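Local structure of serine protease inhibitor (Thermoanaerobacter tengcongensis, 2PEF) at residues 225-230 against 236-241; 245-250 against 352-357. The protein probably inhibits serine endopeptidases as a thermophilic member of the serpin family, captured here in the latent state. All coordinates share one frame; numbering follows the deposited sequence.

Contact 1: 225-230 against 236-241; sequences VAILPD and NEYIKT
Y238 reaches from its helix to I227 and P229, two alternate residues of the strand whose side chains also set out toward the helix. The backbones approach most closely at P229 and Y238, whose CA atoms are 6.7 Å apart. Y238 CG stands anti to its backbone N (chi1 177°), which carries the phenol off the helix and across the gap.

Followed outward, Y238 meets the proline first: its CB lies 4.0 Å from P229 CG. The same proline carbon is 4.0 Å from Y238 CG and 4.1 Å from Y238 CD2, so one corner of the pyrrolidine rests against the root of the aromatic group. Beyond it the partner changes. Y238 CE2 is 3.9 Å from I227 CG2, and Y238 CZ comes to 3.7 Å from that methyl. At the tip, Y238 OH is 3.4 Å from I227 CG2, a van der Waals approach to carbon. Both aliphatic groups reach the ring obliquely, and both side chains cross that of Y238 at about a right angle.

Three residues on, T241 OG1 donates a 2.6 Å hydrogen bond to Y238 O. The hydroxyl meets the carbonyl at 135° and only 19° from its plane, tying that side chain back onto the backbone.

Y238 also touches A210 of strand 210-216, P229 touches I352 of strand 345-357, and I239 packs on F21 of helix 7-22. Helix 235-241 packs against both helix 7-22 and strands 210-216, 222-229 and 345-357, which correspond to strands of serpin sheet B.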
ATOM      1  N   VAL A 225      -2.819   7.297 -12.181  1.00 11.15           N
ATOM      2  CA  VAL A 225      -4.216   7.247 -12.598  1.00 11.47           C
ATOM      3  C   VAL A 225      -5.021   8.229 -11.747  1.00 11.15           C
ATOM      4  O   VAL A 225      -4.926   8.197 -10.521  1.00 10.87           O
ATOM      5  CB  VAL A 225      -4.775   5.808 -12.431  1.00 12.34           C
ATOM      6  CG1 VAL A 225      -6.289   5.761 -12.671  1.00 12.27           C
ATOM      7  CG2 VAL A 225      -4.045   4.847 -13.361  1.00 12.47           C
ATOM      8  N   ALA A 226      -5.797   9.102 -12.399  1.00 10.87           N
ATOM      9  CA  ALA A 226      -6.684  10.042 -11.702  1.00 11.45           C
ATOM     10  C   ALA A 226      -8.116   9.801 -12.152  1.00 11.42           C
ATOM     11  O   ALA A 226      -8.380   9.743 -13.351  1.00 12.03           O
ATOM     12  CB  ALA A 226      -6.277  11.484 -11.980  1.00 12.32           C
ATOM     13  N   ILE A 227      -9.031   9.644 -11.194  1.00 11.14           N
ATOM     14  CA  ILE A 227     -10.429   9.333 -11.499  1.00 11.76           C
ATOM     15  C   ILE A 227     -11.340  10.320 -10.785  1.00 11.91           C
ATOM     16  O   ILE A 227     -11.260  10.471  -9.572  1.00 11.96           O
ATOM     17  CB  ILE A 227     -10.798   7.889 -11.081  1.00 10.15           C
ATOM     18  CG1 ILE A 227      -9.908   6.874 -11.802  1.00 12.83           C
ATOM     19  CG2 ILE A 227     -12.288   7.604 -11.350  1.00 12.50           C
ATOM     20  CD1 ILE A 227      -9.968   5.490 -11.208  1.00 12.63           C
ATOM     21  N   LEU A 228     -12.195  10.995 -11.548  1.00 12.20           N
ATOM     22  CA  LEU A 228     -13.066  12.019 -10.996  1.00 12.30           C
ATOM     23  C   LEU A 228     -14.539  11.618 -11.091  1.00 12.19           C
ATOM     24  O   LEU A 228     -15.133  11.699 -12.164  1.00 11.55           O
ATOM     25  CB  LEU A 228     -12.843  13.352 -11.724  1.00 12.68           C
ATOM     26  CG  LEU A 228     -13.618  14.577 -11.234  1.00 14.42           C
ATOM     27  CD1 LEU A 228     -12.986  15.144  -9.966  1.00 16.52           C
ATOM     28  CD2 LEU A 228     -13.653  15.626 -12.334  1.00 16.85           C
ATOM     29  N   PRO A 229     -15.124  11.160  -9.970  1.00 12.46           N
ATOM     30  CA  PRO A 229     -16.563  10.884  -9.948  1.00 11.48           C
ATOM     31  C   PRO A 229     -17.373  12.149 -10.237  1.00 11.49           C
ATOM     32  O   PRO A 229     -17.011  13.235  -9.783  1.00 12.52           O
ATOM     33  CB  PRO A 229     -16.797  10.390  -8.518  1.00 12.23           C
ATOM     34  CG  PRO A 229     -15.458   9.867  -8.084  1.00 14.05           C
ATOM     35  CD  PRO A 229     -14.493  10.840  -8.677  1.00 11.90           C
ATOM     36  N   ASP A 230     -18.450  12.004 -11.003  1.00  9.89           N
ATOM     37  CA  ASP A 230     -19.258  13.156 -11.404  1.00  9.88           C
ATOM     38  C   ASP A 230     -20.306  13.524 -10.356  1.00 10.04           C
ATOM     39  O   ASP A 230     -20.399  12.874  -9.315  1.00 10.24           O
ATOM     40  CB  ASP A 230     -19.862  12.964 -12.809  1.00 10.98           C
ATOM     41  CG  ASP A 230     -20.964  11.905 -12.867  1.00 12.91           C
ATOM     42  OD1 ASP A 230     -21.592  11.567 -11.837  1.00 13.72           O
ATOM     43  OD2 ASP A 230     -21.222  11.418 -13.988  1.00 13.63           O
ATOM     44  N   ASN A 236     -17.703   7.941  -2.044  1.00 12.53           N
ATOM     45  CA  ASN A 236     -17.866   6.670  -1.345  1.00 13.51           C
ATOM     46  C   ASN A 236     -18.699   5.654  -2.117  1.00 13.16           C
ATOM     47  O   ASN A 236     -18.394   4.464  -2.104  1.00 13.60           O
ATOM     48  CB  ASN A 236     -18.439   6.882   0.061  1.00 15.19           C
ATOM     49  CG  ASN A 236     -17.401   7.400   1.037  1.00 18.09           C
ATOM     50  OD1 ASN A 236     -16.203   7.412   0.741  1.00 25.23           O
ATOM     51  ND2 ASN A 236     -17.851   7.831   2.207  1.00 22.58           N
ATOM     52  N   GLU A 237     -19.740   6.126  -2.798  1.00 11.84           N
ATOM     53  CA  GLU A 237     -20.562   5.238  -3.607  1.00 12.37           C
ATOM     54  C   GLU A 237     -19.792   4.791  -4.841  1.00 10.91           C
ATOM     55  O   GLU A 237     -19.879   3.634  -5.239  1.00 12.01           O
ATOM     56  CB  GLU A 237     -21.889   5.883  -4.004  1.00 12.51           C
ATOM     57  CG  GLU A 237     -22.821   4.966  -4.809  1.00 15.40           C
ATOM     58  CD  GLU A 237     -23.074   3.613  -4.146  1.00 18.61           C
ATOM     59  OE1 GLU A 237     -23.452   3.581  -2.955  1.00 19.47           O
ATOM     60  OE2 GLU A 237     -22.894   2.578  -4.828  1.00 25.22           O
ATOM     61  N   TYR A 238     -19.026   5.697  -5.442  1.00 10.92           N
ATOM     62  CA  TYR A 238     -18.178   5.289  -6.559  1.00 10.81           C
ATOM     63  C   TYR A 238     -17.195   4.192  -6.143  1.00 10.57           C
ATOM     64  O   TYR A 238     -17.017   3.201  -6.853  1.00 11.54           O
ATOM     65  CB  TYR A 238     -17.432   6.479  -7.184  1.00 12.18           C
ATOM     66  CG  TYR A 238     -16.519   6.022  -8.294  1.00 13.20           C
ATOM     67  CD1 TYR A 238     -17.002   5.824  -9.587  1.00 14.85           C
ATOM     68  CD2 TYR A 238     -15.177   5.734  -8.037  1.00 12.68           C
ATOM     69  CE1 TYR A 238     -16.161   5.367 -10.599  1.00 14.71           C
ATOM     70  CE2 TYR A 238     -14.341   5.277  -9.032  1.00 13.79           C
ATOM     71  CZ  TYR A 238     -14.834   5.098 -10.309  1.00 14.15           C
ATOM     72  OH  TYR A 238     -13.992   4.643 -11.290  1.00 16.06           O
ATOM     73  N   ILE A 239     -16.548   4.378  -4.995  1.00 11.20           N
ATOM     74  CA  ILE A 239     -15.574   3.405  -4.497  1.00 11.90           C
ATOM     75  C   ILE A 239     -16.251   2.069  -4.176  1.00 11.74           C
ATOM     76  O   ILE A 239     -15.678   1.002  -4.397  1.00 12.56           O
ATOM     77  CB  ILE A 239     -14.776   3.973  -3.297  1.00 11.86           C
ATOM     78  CG1 ILE A 239     -13.855   5.100  -3.780  1.00 12.79           C
ATOM     79  CG2 ILE A 239     -13.963   2.890  -2.606  1.00 13.48           C
ATOM     80  CD1 ILE A 239     -13.291   5.952  -2.669  1.00 10.55           C
ATOM     81  N   LYS A 240     -17.488   2.134  -3.691  1.00 12.70           N
ATOM     82  CA  LYS A 240     -18.267   0.934  -3.406  1.00 13.24           C
ATOM     83  C   LYS A 240     -18.472   0.076  -4.662  1.00 13.38           C
ATOM     84  O   LYS A 240     -18.457  -1.153  -4.580  1.00 14.35           O
ATOM     85  CB  LYS A 240     -19.616   1.315  -2.789  1.00 12.71           C
ATOM     86  CG  LYS A 240     -20.316   0.164  -2.094  1.00 14.44           C
ATOM     87  N   THR A 241     -18.644   0.726  -5.814  1.00 13.49           N
ATOM     88  CA  THR A 241     -18.865   0.024  -7.087  1.00 13.52           C
ATOM     89  C   THR A 241     -17.607  -0.632  -7.644  1.00 13.12           C
ATOM     90  O   THR A 241     -17.686  -1.482  -8.526  1.00 14.45           O
ATOM     91  CB  THR A 241     -19.453   0.947  -8.193  1.00 13.24           C
ATOM     92  OG1 THR A 241     -18.468   1.902  -8.623  1.00 14.87           O
ATOM     93  CG2 THR A 241     -20.701   1.656  -7.709  1.00 13.77           C
TER

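Contact 2: 245-250 against 352-357; sequences QKFIDL and IFAIID
F247 sets the end of its ring against A354 and I356, its CZ resting on two methyls that also touch each other, and the tight part of the contact is confined to that end. The para carbon does most of the touching: F247 CZ is 3.7 Å from A354 CB and 3.9 Å from I356 CG2. The flanking ring carbons divide the partners, F247 CE1 lying 4.2 Å from A354 CB and F247 CE2 4.1 Å from I356 CG2. Both methyls sit near the ring plane, so the strand meets the edge of the phenyl. A chi1 of -177° turns the phenyl away from the backbone N, so that it reaches from helix to strand, whose nearest CA atoms, those of F247 and A354, are still 10.1 Å apart. I356 takes part through CG2, which its chi1 of 61° places anti to the carbonyl carbon.

The strand's alternation fits a helix packed on one face of a beta-sheet. A354 and I356 direct their CB atoms toward the helix, while F353 and I355 direct theirs away, F353 meeting the rings of F224 and F266. In serpin terms this corresponds to helix H lying against sheet B. F247 also touches I18 of helix 7-22 and P363 and I366 of strand 362-372, which enclose the ring further. Cutting the phenyl of F247 back to the methyl of an alanine is likely to open a gap beside A354 and I356 and to remove the side-chain packing that joins the two segments.

The loose side is the helix face turned from the strand. Q245 and K246 are exposed there and D249 partly so, each with its side chain more than 11 Å from residues 352-357.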
ATOM      1  N   GLN A 245     -11.639  -6.354 -11.047  1.00 10.97           N
ATOM      2  CA  GLN A 245     -11.961  -6.436 -12.478  1.00 12.46           C
ATOM      3  C   GLN A 245     -12.228  -5.058 -13.079  1.00 12.61           C
ATOM      4  O   GLN A 245     -11.677  -4.703 -14.123  1.00 12.20           O
ATOM      5  CB  GLN A 245     -13.181  -7.349 -12.692  1.00 11.31           C
ATOM      6  CG  GLN A 245     -13.666  -7.475 -14.130  1.00 17.55           C
ATOM      7  CD  GLN A 245     -12.733  -8.296 -15.000  1.00 21.84           C
ATOM      8  OE1 GLN A 245     -12.173  -7.791 -15.975  1.00 26.38           O
ATOM      9  NE2 GLN A 245     -12.553  -9.566 -14.649  1.00 25.13           N
ATOM     10  N   LYS A 246     -13.068  -4.283 -12.402  1.00 11.41           N
ATOM     11  CA  LYS A 246     -13.440  -2.953 -12.867  1.00 12.46           C
ATOM     12  C   LYS A 246     -12.262  -1.992 -12.885  1.00 12.86           C
ATOM     13  O   LYS A 246     -12.152  -1.155 -13.786  1.00 14.63           O
ATOM     14  CB  LYS A 246     -14.580  -2.385 -12.027  1.00 12.33           C
ATOM     15  CG  LYS A 246     -15.926  -2.994 -12.358  1.00 14.69           C
ATOM     16  CD  LYS A 246     -17.063  -2.184 -11.763  1.00 16.69           C
ATOM     17  CE  LYS A 246     -18.410  -2.740 -12.193  1.00 22.34           C
ATOM     18  NZ  LYS A 246     -18.660  -2.551 -13.656  1.00 19.88           N
ATOM     19  N   PHE A 247     -11.369  -2.121 -11.907  1.00 12.62           N
ATOM     20  CA  PHE A 247     -10.175  -1.275 -11.871  1.00 12.52           C
ATOM     21  C   PHE A 247      -9.220  -1.576 -13.029  1.00 13.48           C
ATOM     22  O   PHE A 247      -8.766  -0.660 -13.711  1.00 13.09           O
ATOM     23  CB  PHE A 247      -9.449  -1.399 -10.527  1.00 13.32           C
ATOM     24  CG  PHE A 247      -8.256  -0.493 -10.403  1.00 11.83           C
ATOM     25  CD1 PHE A 247      -8.424   0.860 -10.134  1.00 14.82           C
ATOM     26  CD2 PHE A 247      -6.966  -0.989 -10.573  1.00 12.95           C
ATOM     27  CE1 PHE A 247      -7.332   1.708 -10.030  1.00 15.18           C
ATOM     28  CE2 PHE A 247      -5.862  -0.147 -10.468  1.00 13.07           C
ATOM     29  CZ  PHE A 247      -6.052   1.206 -10.199  1.00 12.95           C
ATOM     30  N   ILE A 248      -8.909  -2.853 -13.246  1.00 13.58           N
ATOM     31  CA  ILE A 248      -8.028  -3.227 -14.355  1.00 14.86           C
ATOM     32  C   ILE A 248      -8.663  -2.794 -15.677  1.00 14.59           C
ATOM     33  O   ILE A 248      -7.983  -2.231 -16.544  1.00 14.91           O
ATOM     34  CB  ILE A 248      -7.687  -4.748 -14.371  1.00 15.37           C
ATOM     35  CG1 ILE A 248      -7.013  -5.194 -13.064  1.00 16.75           C
ATOM     36  CG2 ILE A 248      -6.812  -5.102 -15.575  1.00 17.49           C
ATOM     37  CD1 ILE A 248      -5.664  -4.525 -12.745  1.00 19.10           C
ATOM     38  N   ASP A 249      -9.968  -3.031 -15.812  1.00 14.64           N
ATOM     39  CA  ASP A 249     -10.695  -2.705 -17.044  1.00 15.63           C
ATOM     40  C   ASP A 249     -10.748  -1.216 -17.366  1.00 15.11           C
ATOM     41  O   ASP A 249     -10.653  -0.837 -18.526  1.00 13.76           O
ATOM     42  CB  ASP A 249     -12.114  -3.289 -17.015  1.00 16.84           C
ATOM     43  CG  ASP A 249     -12.139  -4.784 -17.274  1.00 19.77           C
ATOM     44  OD1 ASP A 249     -11.064  -5.380 -17.500  1.00 23.94           O
ATOM     45  OD2 ASP A 249     -13.244  -5.368 -17.254  1.00 25.92           O
ATOM     46  N   LEU A 250     -10.902  -0.369 -16.352  1.00 14.01           N
ATOM     47  CA  LEU A 250     -10.983   1.067 -16.602  1.00 14.25           C
ATOM     48  C   LEU A 250      -9.662   1.630 -17.140  1.00 13.19           C
ATOM     49  O   LEU A 250      -9.667   2.577 -17.928  1.00 14.48           O
ATOM     50  CB  LEU A 250     -11.498   1.835 -15.375  1.00 15.19           C
ATOM     51  CG  LEU A 250     -10.655   1.997 -14.108  1.00 15.12           C
ATOM     52  CD1 LEU A 250      -9.711   3.188 -14.225  1.00 13.55           C
ATOM     53  CD2 LEU A 250     -11.566   2.178 -12.902  1.00 15.43           C
ATOM     54  N   ILE A 352     -10.079  10.047  -6.942  1.00  9.18           N
ATOM     55  CA  ILE A 352      -9.398   8.815  -6.572  1.00  9.65           C
ATOM     56  C   ILE A 352      -8.152   8.760  -7.438  1.00  9.57           C
ATOM     57  O   ILE A 352      -8.174   9.202  -8.584  1.00 10.25           O
ATOM     58  CB  ILE A 352     -10.311   7.573  -6.828  1.00  8.98           C
ATOM     59  CG1 ILE A 352     -11.461   7.517  -5.815  1.00 13.47           C
ATOM     60  CG2 ILE A 352      -9.525   6.253  -6.769  1.00 12.00           C
ATOM     61  CD1 ILE A 352     -12.648   8.388  -6.151  1.00 16.96           C
ATOM     62  N   PHE A 353      -7.054   8.255  -6.893  1.00  9.97           N
ATOM     63  CA  PHE A 353      -5.854   8.090  -7.702  1.00  9.39           C
ATOM     64  C   PHE A 353      -5.163   6.777  -7.386  1.00  9.77           C
ATOM     65  O   PHE A 353      -5.407   6.164  -6.340  1.00 10.29           O
ATOM     66  CB  PHE A 353      -4.887   9.265  -7.507  1.00 10.72           C
ATOM     67  CG  PHE A 353      -4.272   9.309  -6.147  1.00  7.26           C
ATOM     68  CD1 PHE A 353      -3.086   8.629  -5.879  1.00  9.83           C
ATOM     69  CD2 PHE A 353      -4.875  10.031  -5.132  1.00  7.25           C
ATOM     70  CE1 PHE A 353      -2.524   8.658  -4.609  1.00 11.84           C
ATOM     71  CE2 PHE A 353      -4.323  10.064  -3.856  1.00  9.52           C
ATOM     72  CZ  PHE A 353      -3.141   9.380  -3.595  1.00  9.38           C
ATOM     73  N   ALA A 354      -4.294   6.361  -8.301  1.00 10.38           N
ATOM     74  CA  ALA A 354      -3.464   5.195  -8.095  1.00  9.87           C
ATOM     75  C   ALA A 354      -2.130   5.404  -8.788  1.00 10.01           C
ATOM     76  O   ALA A 354      -2.047   6.093  -9.806  1.00 11.35           O
ATOM     77  CB  ALA A 354      -4.140   3.958  -8.618  1.00  8.75           C
ATOM     78  N   ILE A 355      -1.088   4.832  -8.196  1.00  8.67           N
ATOM     79  CA  ILE A 355       0.196   4.681  -8.856  1.00  9.44           C
ATOM     80  C   ILE A 355       0.226   3.229  -9.324  1.00  9.31           C
ATOM     81  O   ILE A 355       0.183   2.311  -8.498  1.00 10.42           O
ATOM     82  CB  ILE A 355       1.366   4.979  -7.893  1.00  9.62           C
ATOM     83  CG1 ILE A 355       1.295   6.440  -7.421  1.00  7.87           C
ATOM     84  CG2 ILE A 355       2.704   4.652  -8.558  1.00 11.05           C
ATOM     85  CD1 ILE A 355       2.208   6.764  -6.260  1.00 10.22           C
ATOM     86  N   ILE A 356       0.277   3.026 -10.640  1.00  9.83           N
ATOM     87  CA  ILE A 356       0.173   1.677 -11.206  1.00  9.30           C
ATOM     88  C   ILE A 356       1.455   1.169 -11.859  1.00  9.26           C
ATOM     89  O   ILE A 356       2.234   1.931 -12.436  1.00  9.76           O
ATOM     90  CB  ILE A 356      -1.024   1.529 -12.215  1.00  8.98           C
ATOM     91  CG1 ILE A 356      -0.871   2.472 -13.418  1.00 10.07           C
ATOM     92  CG2 ILE A 356      -2.365   1.725 -11.505  1.00 10.02           C
ATOM     93  CD1 ILE A 356      -1.687   2.077 -14.653  1.00  8.52           C
ATOM     94  N   ASP A 357       1.647  -0.142 -11.748  1.00  9.45           N
ATOM     95  CA  ASP A 357       2.671  -0.878 -12.465  1.00  9.39           C
ATOM     96  C   ASP A 357       2.099  -1.159 -13.855  1.00 10.14           C
ATOM     97  O   ASP A 357       1.152  -1.937 -14.001  1.00 10.21           O
ATOM     98  CB  ASP A 357       2.976  -2.164 -11.676  1.00  9.52           C
ATOM     99  CG  ASP A 357       3.585  -3.279 -12.521  1.00 10.89           C
ATOM    100  OD1 ASP A 357       4.288  -3.003 -13.515  1.00 13.59           O
ATOM    101  OD2 ASP A 357       3.365  -4.455 -12.153  1.00 13.86           O
TER

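In the fold
Contacts 1 and 2 are both buried, with centres 11 Å apart on the same side of the chain's centre. They use successive helices, 235-241 and 244-252, against neighbouring antiparallel strands, 222-229 and 345-357. Probable backbone hydrogen bonds, V225 N to A354 O and I227 N to I352 O, both 2.8 Å, join these strands directly. Each contact is apolar and led by one aromatic residue, but contact 1 buries more surface (146 against 95 Å²) and includes a phenol oxygen and a proline, whereas contact 2 uses hydrocarbon alone. Measured from centre to chain centre, contact 1, with partly exposed P229, lies about 18 Å out and contact 2, touching through buried residues only, about 14 Å.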